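Local coordinates for eukaryotic translation initiation factor 5A-2 (Arabidopsis thaliana, PDB 3HKS), which promotes translation elongation and termination on stalled ribosomes, binding between the exit and peptidyl sites to help polyproline-containing and other stalling sequences through, at residues 68-71 against 76-79; 93-98 against 156-161; 109-114 against 146-151; 122-127 against 133-138. One frame throughout, in Å; residues are numbered along the deposited sequence.

Contact 1: 68-71 against 76-79; sequences VAID and KKLE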
loop_
_atom_site.group_PDB
_atom_site.type_symbol
_atom_site.label_atom_id
_atom_site.label_comp_id
_atom_site.label_asym_id
_atom_site.label_seq_id
_atom_site.Cartn_x
_atom_site.Cartn_y
_atom_site.Cartn_z
ATOM N N VAL A 68 -15.417 -4.381 7.655
ATOM C CA VAL A 68 -14.936 -5.306 6.618
ATOM C C VAL A 68 -13.839 -4.565 5.847
ATOM O O VAL A 68 -14.044 -3.443 5.396
ATOM C CB VAL A 68 -16.074 -5.793 5.658
ATOM C CG1 VAL A 68 -15.545 -6.829 4.669
ATOM C CG2 VAL A 68 -17.246 -6.382 6.453
ATOM N N ALA A 69 -12.675 -5.191 5.709
ATOM C CA ALA A 69 -11.531 -4.523 5.096
ATOM C C ALA A 69 -10.719 -5.469 4.213
ATOM O O ALA A 69 -10.747 -6.681 4.413
ATOM C CB ALA A 69 -10.642 -3.871 6.185
ATOM N N ILE A 70 -9.995 -4.920 3.239
ATOM C CA ILE A 70 -9.237 -5.753 2.284
ATOM C C ILE A 70 -7.729 -5.524 2.412
ATOM O O ILE A 70 -7.250 -4.394 2.255
ATOM C CB ILE A 70 -9.705 -5.507 0.808
ATOM C CG1 ILE A 70 -11.230 -5.694 0.658
ATOM C CG2 ILE A 70 -8.908 -6.381 -0.194
ATOM C CD1 ILE A 70 -11.742 -7.098 0.879
ATOM N N ASP A 71 -6.989 -6.590 2.711
ATOM C CA ASP A 71 -5.526 -6.524 2.803
ATOM C C ASP A 71 -4.968 -5.877 1.527
ATOM O O ASP A 71 -5.235 -6.367 0.423
ATOM C CB ASP A 71 -4.961 -7.927 2.991
ATOM C CG ASP A 71 -3.476 -7.934 3.261
ATOM O OD1 ASP A 71 -2.711 -7.246 2.545
ATOM O OD2 ASP A 71 -3.063 -8.657 4.190
ATOM N N LYS A 76 -6.791 -10.276 0.553
ATOM C CA LYS A 76 -7.637 -11.063 1.447
ATOM C C LYS A 76 -8.565 -10.167 2.280
ATOM O O LYS A 76 -8.169 -9.086 2.729
ATOM C CB LYS A 76 -6.788 -11.964 2.347
ATOM C CG LYS A 76 -6.157 -13.134 1.584
ATOM C CD LYS A 76 -5.124 -13.875 2.451
ATOM C CE LYS A 76 -4.508 -15.064 1.707
ATOM N NZ LYS A 76 -3.589 -15.830 2.608
ATOM N N LYS A 77 -9.800 -10.626 2.458
ATOM C CA LYS A 77 -10.794 -9.922 3.256
ATOM C C LYS A 77 -10.567 -10.231 4.727
ATOM O O LYS A 77 -10.420 -11.398 5.094
ATOM C CB LYS A 77 -12.206 -10.335 2.837
ATOM C CG LYS A 77 -13.332 -9.777 3.713
ATOM C CD LYS A 77 -14.680 -9.842 3.000
ATOM C CE LYS A 77 -15.339 -11.210 3.153
ATOM N NZ LYS A 77 -16.472 -11.384 2.175
ATOM N N LEU A 78 -10.517 -9.186 5.555
ATOM C CA LEU A 78 -10.413 -9.364 7.011
ATOM C C LEU A 78 -11.497 -8.559 7.712
ATOM O O LEU A 78 -12.042 -7.621 7.145
ATOM C CB LEU A 78 -9.018 -8.990 7.536
ATOM C CG LEU A 78 -7.843 -9.913 7.199
ATOM C CD1 LEU A 78 -6.528 -9.186 7.343
ATOM C CD2 LEU A 78 -7.840 -11.184 8.071
ATOM N N GLU A 79 -11.818 -8.932 8.946
ATOM C CA GLU A 79 -12.915 -8.285 9.680
ATOM C C GLU A 79 -12.550 -8.040 11.140
ATOM O O GLU A 79 -11.720 -8.744 11.710
ATOM C CB GLU A 79 -14.198 -9.130 9.612
ATOM C CG GLU A 79 -14.754 -9.354 8.214
ATOM C CD GLU A 79 -15.976 -10.275 8.211
ATOM O OE1 GLU A 79 -15.811 -11.490 7.950
ATOM O OE2 GLU A 79 -17.091 -9.787 8.481
#
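Ala69 and Leu78 are a hydrogen-bonded pair of antiparallel strands, and two backbone bonds join them. Leu78 N gives to Ala69 O over 2.8 Å, with an N-H...O angle of 174°. Ala69 N gives to Leu78 O in return, at 2.9 Å. Nearer the turn, Asp71 N reaches Lys76 O at 2.8 Å. Two CA-H...O contacts add to these: Lys77 CA lies against Ala69 O, and Ile70 CA against Lys76 O. Each of these carbonyl oxygens thus meets one N-H and one C-H.

Aliphatic packing covers the face formed by Val68, Ile70, Lys77 and Glu79. Lys77 CD sits 3.6 Å from Val68 CG1. The lysine has CG anti to its backbone N (chi1 173°), which carries its chain across the valine before the amino end leads away. Ile70 CD1 touches the root of the same lysine, 3.8 Å from Lys77 CB. Glu79 runs beside Val68 in the same direction. On the other face, Ala69 and Leu78 pack on Ile42 and Cys47.

Asp71 holds the polar corner. Its carboxylate makes a salt bridge from OD2 to Arg45. OD1 accepts from the backbone N of Phe73 and of Thr74, so both oxygens are engaged and the group is fixed at the start of the turn. The bond to Phe73 makes an Asx turn.

The arrangement is a beta hairpin of strands 64-71 and 77-83. It forms one edge of the four-stranded sheet in the SH3-like N-terminal region.

Contact 2: 93-98 against 156-161; sequences VNRVDY and QICAVK. With EDO (1,2-ethanediol), chain F.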
loop_
_atom_site.group_PDB
_atom_site.type_symbol
_atom_site.label_atom_id
_atom_site.label_comp_id
_atom_site.label_asym_id
_atom_site.label_seq_id
_atom_site.Cartn_x
_atom_site.Cartn_y
_atom_site.Cartn_z
ATOM N N VAL A 93 -0.094 4.665 4.708
ATOM C CA VAL A 93 -0.031 4.062 3.382
ATOM C C VAL A 93 0.481 5.132 2.430
ATOM O O VAL A 93 -0.101 6.208 2.324
ATOM C CB VAL A 93 -1.404 3.495 2.886
ATOM C CG1 VAL A 93 -1.262 2.870 1.476
ATOM C CG2 VAL A 93 -1.962 2.460 3.871
ATOM N N ASN A 94 1.589 4.837 1.758
ATOM C CA ASN A 94 2.193 5.810 0.864
ATOM C C ASN A 94 2.314 5.287 -0.558
ATOM O O ASN A 94 2.437 4.092 -0.774
ATOM C CB ASN A 94 3.550 6.247 1.410
ATOM C CG ASN A 94 3.427 7.208 2.579
ATOM O OD1 ASN A 94 3.819 6.886 3.704
ATOM N ND2 ASN A 94 2.879 8.403 2.318
ATOM N N ARG A 95 2.240 6.195 -1.522
ATOM C CA ARG A 95 2.513 5.868 -2.909
ATOM C C ARG A 95 3.560 6.862 -3.392
ATOM O O ARG A 95 3.349 8.077 -3.321
ATOM C CB ARG A 95 1.240 5.905 -3.771
ATOM C CG ARG A 95 1.430 5.345 -5.203
ATOM C CD ARG A 95 0.112 5.263 -5.993
ATOM N NE ARG A 95 0.312 5.608 -7.406
ATOM C CZ ARG A 95 0.055 4.808 -8.442
ATOM N NH1 ARG A 95 -0.444 3.594 -8.254
ATOM N NH2 ARG A 95 0.287 5.235 -9.680
ATOM N N VAL A 96 4.708 6.338 -3.822
ATOM C CA VAL A 96 5.830 7.162 -4.265
ATOM C C VAL A 96 6.299 6.725 -5.664
ATOM O O VAL A 96 6.425 5.529 -5.943
ATOM C CB VAL A 96 6.992 7.142 -3.229
ATOM C CG1 VAL A 96 8.160 8.028 -3.675
ATOM C CG2 VAL A 96 6.506 7.613 -1.866
ATOM N N ASP A 97 6.514 7.707 -6.535
ATOM C CA ASP A 97 7.065 7.488 -7.879
ATOM C C ASP A 97 8.591 7.646 -7.864
ATOM O O ASP A 97 9.119 8.581 -7.258
ATOM C CB ASP A 97 6.437 8.454 -8.899
ATOM C CG ASP A 97 4.984 8.098 -9.249
ATOM O OD1 ASP A 97 4.495 7.023 -8.861
ATOM O OD2 ASP A 97 4.320 8.895 -9.936
ATOM N N TYR A 98 9.280 6.712 -8.518
ATOM C CA TYR A 98 10.732 6.761 -8.695
ATOM C C TYR A 98 11.111 6.497 -10.153
ATOM O O TYR A 98 10.500 5.674 -10.816
ATOM C CB TYR A 98 11.419 5.679 -7.873
ATOM C CG TYR A 98 11.095 5.611 -6.405
ATOM C CD1 TYR A 98 9.954 4.959 -5.958
ATOM C CD2 TYR A 98 11.966 6.150 -5.456
ATOM C CE1 TYR A 98 9.667 4.861 -4.603
ATOM C CE2 TYR A 98 11.690 6.068 -4.092
ATOM C CZ TYR A 98 10.534 5.421 -3.670
ATOM O OH TYR A 98 10.236 5.323 -2.330
ATOM N N GLN A 156 5.280 -2.704 -2.504
ATOM C CA GLN A 156 4.885 -3.362 -3.714
ATOM C C GLN A 156 4.943 -2.374 -4.865
ATOM O O GLN A 156 4.379 -1.272 -4.776
ATOM C CB GLN A 156 3.463 -3.904 -3.556
ATOM C CG GLN A 156 2.976 -4.757 -4.711
ATOM C CD GLN A 156 1.715 -5.527 -4.355
ATOM O OE1 GLN A 156 0.637 -5.199 -4.829
ATOM N NE2 GLN A 156 1.847 -6.546 -3.504
ATOM N N ILE A 157 5.626 -2.769 -5.939
ATOM C CA ILE A 157 5.585 -2.008 -7.190
ATOM C C ILE A 157 4.195 -2.207 -7.782
ATOM O O ILE A 157 3.799 -3.327 -8.062
ATOM C CB ILE A 157 6.709 -2.435 -8.182
ATOM C CG1 ILE A 157 8.085 -2.000 -7.641
ATOM C CG2 ILE A 157 6.439 -1.856 -9.594
ATOM C CD1 ILE A 157 9.323 -2.665 -8.359
ATOM N N CYS A 158 3.462 -1.116 -7.956
ATOM C CA CYS A 158 2.035 -1.189 -8.277
ATOM C C CYS A 158 1.655 -0.520 -9.613
ATOM O O CYS A 158 0.544 -0.717 -10.108
ATOM C CB CYS A 158 1.203 -0.598 -7.111
ATOM S SG CYS A 158 1.473 1.202 -6.862
ATOM N N ALA A 159 2.564 0.257 -10.197
ATOM C CA ALA A 159 2.350 0.844 -11.529
ATOM C C ALA A 159 3.670 1.144 -12.234
ATOM O O ALA A 159 4.688 1.350 -11.588
ATOM C CB ALA A 159 1.495 2.106 -11.444
ATOM N N VAL A 160 3.636 1.159 -13.565
ATOM C CA VAL A 160 4.802 1.456 -14.388
ATOM C C VAL A 160 4.360 2.307 -15.575
ATOM O O VAL A 160 3.398 1.968 -16.250
ATOM C CB VAL A 160 5.497 0.161 -14.903
ATOM C CG1 VAL A 160 6.685 0.497 -15.844
ATOM C CG2 VAL A 160 5.961 -0.715 -13.738
ATOM N N LYS A 161 5.074 3.396 -15.838
ATOM C CA LYS A 161 4.838 4.201 -17.045
ATOM C C LYS A 161 6.147 4.702 -17.649
ATOM O O LYS A 161 7.134 4.900 -16.936
ATOM C CB LYS A 161 3.920 5.388 -16.748
ATOM C CG LYS A 161 4.498 6.378 -15.748
ATOM C CD LYS A 161 3.566 7.563 -15.479
ATOM C CE LYS A 161 4.019 8.324 -14.228
ATOM N NZ LYS A 161 3.529 9.737 -14.194
HETATM C C1 EDO F . 8.904 -5.477 -4.557
HETATM O O1 EDO F . 9.907 -6.385 -4.054
HETATM C C2 EDO F . 8.012 -6.190 -5.568
HETATM O O2 EDO F . 6.810 -5.446 -5.819
#
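Arg95 brings its guanidinium obliquely against Cys158 and Ala159. NH1 comes within 3.4 Å of Cys158 SG, and NH2 lies 3.8 Å from Ala159 CB. These are packing contacts: the sulfur and the methyl form a small patch beside the two terminal nitrogens. The arginine starts with CG anti to its backbone N (chi1 -171°) and stays extended until a bend at chi3. That length lets it span the gap between the two strands, whose axes approach no closer than 9.0 Å and cross at 52°.

Cys158 and Ala159 are consecutive, yet both direct CB toward strand 94-98. The backbone of Cys158 departs from the extended form (psi -13°), as in a classic beta bulge. This brings two neighbouring side chains to one arginine.

Farther along, Asp97 and Lys161 carry opposite charges. Asp97 OD2 and Lys161 NZ are 4.4 Å apart, beyond a salt bridge, so any attraction is probably modest. The stronger partner of Asp97 is Ser147, whose OG is hydrogen-bonded to OD1.

An ethanediol molecule, probably from the crystallisation liquor, binds at the other end. Ile157 N donates to its O2 at 2.9 Å.

The three charged side chains lie on the outer surface of the OB-fold region. Strand 142-151 runs between the two segments and bonds to both: Val96 pairs with Val148 on one flank, and Cys158 with Ser147 on the other. On the inner side, Ile157 and Val160 rest against Met134 of helix 128-139.

Contact 3: 109-114 against 146-151; sequences VSLLTD and VSVMSS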
loop_
_atom_site.group_PDB
_atom_site.type_symbol
_atom_site.label_atom_id
_atom_site.label_comp_id
_atom_site.label_asym_id
_atom_site.label_seq_id
_atom_site.Cartn_x
_atom_site.Cartn_y
_atom_site.Cartn_z
ATOM N N VAL A 109 15.862 -4.057 -8.341
ATOM C CA VAL A 109 15.557 -2.836 -9.053
ATOM C C VAL A 109 16.281 -1.680 -8.349
ATOM O O VAL A 109 16.334 -1.628 -7.109
ATOM C CB VAL A 109 14.018 -2.670 -9.141
ATOM C CG1 VAL A 109 13.618 -1.300 -9.534
ATOM C CG2 VAL A 109 13.444 -3.693 -10.138
ATOM N N SER A 110 16.886 -0.797 -9.139
ATOM C CA SER A 110 17.508 0.397 -8.591
ATOM C C SER A 110 16.682 1.604 -8.971
ATOM O O SER A 110 16.381 1.827 -10.153
ATOM C CB SER A 110 18.957 0.536 -9.071
ATOM O OG SER A 110 19.578 1.663 -8.488
ATOM N N LEU A 111 16.304 2.377 -7.958
ATOM C CA LEU A 111 15.374 3.480 -8.126
ATOM C C LEU A 111 16.024 4.782 -7.675
ATOM O O LEU A 111 16.729 4.828 -6.661
ATOM C CB LEU A 111 14.083 3.213 -7.337
ATOM C CG LEU A 111 13.236 1.986 -7.719
ATOM C CD1 LEU A 111 12.034 1.786 -6.761
ATOM C CD2 LEU A 111 12.755 2.079 -9.174
ATOM N N LEU A 112 15.791 5.836 -8.448
ATOM C CA LEU A 112 16.319 7.150 -8.128
ATOM C C LEU A 112 15.371 7.879 -7.183
ATOM O O LEU A 112 14.169 7.981 -7.413
ATOM C CB LEU A 112 16.602 7.981 -9.386
ATOM C CG LEU A 112 17.210 9.389 -9.235
ATOM C CD1 LEU A 112 18.609 9.396 -8.590
ATOM C CD2 LEU A 112 17.259 10.093 -10.590
ATOM N N THR A 113 15.970 8.384 -6.119
ATOM C CA THR A 113 15.290 9.002 -4.991
ATOM C C THR A 113 15.229 10.547 -5.181
ATOM O O THR A 113 16.108 11.117 -5.840
ATOM C CB THR A 113 16.101 8.570 -3.761
ATOM O OG1 THR A 113 15.508 7.404 -3.159
ATOM C CG2 THR A 113 16.280 9.627 -2.820
ATOM N N ASP A 114 14.202 11.213 -4.639
ATOM C CA ASP A 114 14.071 12.690 -4.800
ATOM C C ASP A 114 15.182 13.530 -4.137
ATOM O O ASP A 114 15.323 14.730 -4.428
ATOM C CB ASP A 114 12.673 13.221 -4.402
ATOM C CG ASP A 114 12.330 12.987 -2.928
ATOM O OD1 ASP A 114 13.241 12.745 -2.111
ATOM O OD2 ASP A 114 11.129 13.053 -2.581
ATOM N N VAL A 146 8.304 4.317 -11.792
ATOM C CA VAL A 146 7.774 3.166 -11.070
ATOM C C VAL A 146 7.068 3.682 -9.818
ATOM O O VAL A 146 7.674 4.410 -9.023
ATOM C CB VAL A 146 8.935 2.188 -10.676
ATOM C CG1 VAL A 146 8.437 1.018 -9.839
ATOM C CG2 VAL A 146 9.660 1.681 -11.924
ATOM N N SER A 147 5.790 3.327 -9.662
ATOM C CA SER A 147 5.026 3.654 -8.451
ATOM C C SER A 147 5.149 2.539 -7.419
ATOM O O SER A 147 4.962 1.373 -7.740
ATOM C CB SER A 147 3.547 3.887 -8.774
ATOM O OG SER A 147 3.389 4.852 -9.802
ATOM N N VAL A 148 5.477 2.911 -6.187
ATOM C CA VAL A 148 5.632 1.960 -5.097
ATOM C C VAL A 148 4.587 2.250 -4.012
ATOM O O VAL A 148 4.464 3.388 -3.534
ATOM C CB VAL A 148 7.068 2.007 -4.492
ATOM C CG1 VAL A 148 7.190 1.081 -3.278
ATOM C CG2 VAL A 148 8.138 1.656 -5.570
ATOM N N MET A 149 3.831 1.221 -3.637
ATOM C CA MET A 149 2.918 1.316 -2.495
ATOM C C MET A 149 3.583 0.720 -1.260
ATOM O O MET A 149 4.075 -0.398 -1.298
ATOM C CB MET A 149 1.584 0.630 -2.786
ATOM C CG MET A 149 0.464 1.010 -1.775
ATOM S SD MET A 149 -1.112 0.230 -2.175
ATOM C CE MET A 149 -0.736 -1.494 -1.948
ATOM N N SER A 150 3.625 1.485 -0.178
ATOM C CA SER A 150 4.286 1.024 1.042
ATOM C C SER A 150 3.420 1.191 2.291
ATOM O O SER A 150 2.737 2.199 2.467
ATOM C CB SER A 150 5.630 1.728 1.229
ATOM O OG SER A 150 5.433 3.106 1.452
ATOM N N SER A 151 3.458 0.180 3.150
ATOM C CA SER A 151 2.745 0.207 4.423
ATOM C C SER A 151 3.338 -0.851 5.329
ATOM O O SER A 151 3.537 -1.989 4.905
ATOM C CB SER A 151 1.248 -0.058 4.217
ATOM O OG SER A 151 0.491 0.290 5.357
#
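Val146 meets Leu111 first, at the start of the second segment. Val146 CB lies 4.1 Å from Leu111 CD2, and CG2 of the valine is almost as near to the same methyl, at 4.2 Å. The two side chains cross at about a right angle, so the leucine methyl comes up against the branch point of the valine. Val146 has CG2 anti to its carbonyl carbon, beside the backbone N, and this turns that methyl to Leu111.

Ser147 comes next and points its CB away from strand 109-112. It belongs to the outer face of the strand, where it touches Arg95, Cys158 and Ala159.

Val148 returns to the inner face. Its CG2 meets Leu111 CD1 at 4.1 Å, and the approach is slanting. Leu111 therefore divides its two methyls between two valines two residues apart on one strand. Its chi1 of -62° and chi2 of 175° turn the fork so that CD2 faces Val146 and CD1 faces Val148. All three residues are buried, and the contact is purely apolar. Beyond Val148 the strand leads away from Leu111, and residues 149-151 take no part.

The three side chains form part of the interior of the OB barrel. Strands 109-112 and 142-151 both pair with strand 87-103 and face each other across the interior. Val146 also touches Ile157 of strand 154-163, and Met134 of helix 128-139 packs on Val146. Leu122 covers Val148 from the loop ahead of that helix.

Contact 4: 122-127 against 133-138; sequences LKLPTD and QMRLGF. With EDO (1,2-ethanediol), chain F.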
loop_
_atom_site.group_PDB
_atom_site.type_symbol
_atom_site.label_atom_id
_atom_site.label_comp_id
_atom_site.label_asym_id
_atom_site.label_seq_id
_atom_site.Cartn_x
_atom_site.Cartn_y
_atom_site.Cartn_z
ATOM N N LEU A 122 14.125 -3.241 -3.431
ATOM C CA LEU A 122 12.997 -3.894 -4.096
ATOM C C LEU A 122 13.404 -4.792 -5.254
ATOM O O LEU A 122 14.442 -4.593 -5.891
ATOM C CB LEU A 122 11.988 -2.858 -4.598
ATOM C CG LEU A 122 11.310 -1.957 -3.569
ATOM C CD1 LEU A 122 10.182 -1.174 -4.249
ATOM C CD2 LEU A 122 10.801 -2.772 -2.384
ATOM N N LYS A 123 12.563 -5.779 -5.521
ATOM C CA LYS A 123 12.738 -6.661 -6.652
ATOM C C LYS A 123 11.635 -6.411 -7.664
ATOM O O LYS A 123 10.691 -5.654 -7.395
ATOM C CB LYS A 123 12.758 -8.120 -6.194
ATOM C CG LYS A 123 13.876 -8.396 -5.171
ATOM C CD LYS A 123 14.194 -9.871 -5.043
ATOM C CE LYS A 123 15.039 -10.366 -6.217
ATOM N NZ LYS A 123 15.592 -11.722 -5.947
ATOM N N LEU A 124 11.792 -7.010 -8.844
ATOM C CA LEU A 124 10.781 -6.940 -9.893
ATOM C C LEU A 124 9.442 -7.482 -9.377
ATOM O O LEU A 124 9.414 -8.493 -8.667
ATOM C CB LEU A 124 11.234 -7.719 -11.135
ATOM C CG LEU A 124 12.384 -7.113 -11.948
ATOM C CD1 LEU A 124 13.032 -8.174 -12.821
ATOM C CD2 LEU A 124 11.866 -5.961 -12.809
ATOM N N PRO A 125 8.331 -6.811 -9.729
ATOM C CA PRO A 125 7.054 -7.296 -9.185
ATOM C C PRO A 125 6.681 -8.673 -9.749
ATOM O O PRO A 125 7.155 -9.051 -10.822
ATOM C CB PRO A 125 6.042 -6.227 -9.613
ATOM C CG PRO A 125 6.703 -5.466 -10.737
ATOM C CD PRO A 125 8.177 -5.642 -10.624
ATOM N N THR A 126 5.851 -9.416 -9.019
ATOM C CA THR A 126 5.371 -10.734 -9.471
ATOM C C THR A 126 4.458 -10.630 -10.710
ATOM O O THR A 126 4.414 -11.547 -11.527
ATOM C CB THR A 126 4.674 -11.511 -8.324
ATOM O OG1 THR A 126 3.509 -10.792 -7.893
ATOM C CG2 THR A 126 5.624 -11.700 -7.132
ATOM N N ASP A 127 3.770 -9.505 -10.854
ATOM C CA ASP A 127 2.986 -9.173 -12.048
ATOM C C ASP A 127 3.863 -9.149 -13.314
ATOM O O ASP A 127 4.769 -8.325 -13.438
ATOM C CB ASP A 127 2.318 -7.809 -11.840
ATOM C CG ASP A 127 1.313 -7.453 -12.929
ATOM O OD1 ASP A 127 1.648 -7.408 -14.132
ATOM O OD2 ASP A 127 0.159 -7.157 -12.565
ATOM N N GLN A 133 7.065 -4.450 -18.764
ATOM C CA GLN A 133 7.121 -3.002 -19.010
ATOM C C GLN A 133 8.436 -2.384 -18.517
ATOM O O GLN A 133 9.036 -1.562 -19.221
ATOM C CB GLN A 133 5.956 -2.274 -18.331
ATOM C CG GLN A 133 4.635 -2.425 -19.027
ATOM C CD GLN A 133 3.532 -1.690 -18.306
ATOM O OE1 GLN A 133 3.418 -0.469 -18.406
ATOM N NE2 GLN A 133 2.709 -2.427 -17.577
ATOM N N MET A 134 8.855 -2.781 -17.312
ATOM C CA MET A 134 10.094 -2.285 -16.704
ATOM C C MET A 134 11.323 -2.729 -17.485
ATOM O O MET A 134 12.165 -1.903 -17.807
ATOM C CB MET A 134 10.214 -2.729 -15.238
ATOM C CG MET A 134 9.180 -2.069 -14.344
ATOM S SD MET A 134 9.206 -2.651 -12.647
ATOM C CE MET A 134 10.813 -2.095 -12.122
ATOM N N ARG A 135 11.401 -4.031 -17.780
ATOM C CA ARG A 135 12.531 -4.620 -18.479
ATOM C C ARG A 135 12.663 -4.089 -19.898
ATOM O O ARG A 135 13.769 -3.764 -20.330
ATOM C CB ARG A 135 12.451 -6.153 -18.494
ATOM C CG ARG A 135 12.642 -6.843 -17.136
ATOM C CD ARG A 135 12.776 -8.366 -17.303
ATOM N NE ARG A 135 14.018 -8.673 -18.022
ATOM C CZ ARG A 135 14.179 -9.651 -18.919
ATOM N NH1 ARG A 135 13.169 -10.454 -19.248
ATOM N NH2 ARG A 135 15.363 -9.822 -19.496
ATOM N N LEU A 136 11.541 -4.019 -20.616
ATOM C CA LEU A 136 11.523 -3.490 -21.980
ATOM C C LEU A 136 11.894 -2.013 -22.018
ATOM O O LEU A 136 12.719 -1.620 -22.819
ATOM C CB LEU A 136 10.156 -3.686 -22.638
ATOM C CG LEU A 136 9.968 -3.184 -24.076
ATOM C CD1 LEU A 136 10.830 -3.980 -25.054
ATOM C CD2 LEU A 136 8.491 -3.277 -24.474
ATOM N N GLY A 137 11.266 -1.206 -21.164
ATOM C CA GLY A 137 11.564 0.222 -21.079
ATOM C C GLY A 137 13.024 0.497 -20.753
ATOM O O GLY A 137 13.628 1.387 -21.328
ATOM N N PHE A 138 13.590 -0.290 -19.841
ATOM C CA PHE A 138 14.998 -0.186 -19.479
ATOM C C PHE A 138 15.938 -0.566 -20.622
ATOM O O PHE A 138 16.937 0.123 -20.844
ATOM C CB PHE A 138 15.323 -1.027 -18.227
ATOM C CG PHE A 138 16.702 -0.782 -17.679
ATOM C CD1 PHE A 138 17.027 0.448 -17.103
ATOM C CD2 PHE A 138 17.678 -1.775 -17.726
ATOM C CE1 PHE A 138 18.302 0.680 -16.603
ATOM C CE2 PHE A 138 18.954 -1.557 -17.209
ATOM C CZ PHE A 138 19.268 -0.331 -16.667
HETATM C C1 EDO F . 8.904 -5.477 -4.557
HETATM O O1 EDO F . 9.907 -6.385 -4.054
HETATM C C2 EDO F . 8.012 -6.190 -5.568
HETATM O O2 EDO F . 6.810 -5.446 -5.819
#
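Leu124 and Pro125, in the loop that leads into the helix of the OB fold, pack back onto Met134 of that helix. The helix lies between the third and fourth strands of the barrel, the usual place for it in this fold. Leu124 CD2 rests 4.1 Å from Met134 CE. The two side chains run past each other in opposite directions, so their ends overlap. Met134 is bent at its last torsion (chi3 65°), which swings CE out of line with the rest of the chain and toward the leucine. Its sulfur takes the second partner: Pro125 CD lies 3.8 Å from Met134 SD. Arg135 adds a looser touch, with its CG 4.5 Å from Leu124 CD2.

Asp127 stands at the N-cap of helix 128-139. Its OD1 accepts from Leu130 N, and Pro125 O is bonded to Thr131 OG1, so the loop is tied to the first turn as well. Met134 is buried, and it also packs on Leu100, Val146 and Val160 of the barrel strands. On the other side of the loop, Lys123 N donates to O1 of the ethanediol at 3.1 Å, with an N-H...O angle of 167°.

Overall arrangement
From the N terminus, contact 1 comes first and closes a short hairpin turn in the SH3-like region. The chain then passes from strand 77-83 into strand 87-103, which enters the OB region. There contact 2 closes the longest loop, from 93-98 to 156-161. Contact 3 (109-114 with 146-151) falls within that loop, and contact 4 (122-127 with 133-138) within contact 3. None of them cross. Contacts 2, 3 and 4 touch one another and join the surface, interior and helix end of one barrel. Contact 1 stands apart, its centre 22 Å from that of contact 2 and 28 Å from that of contact 4.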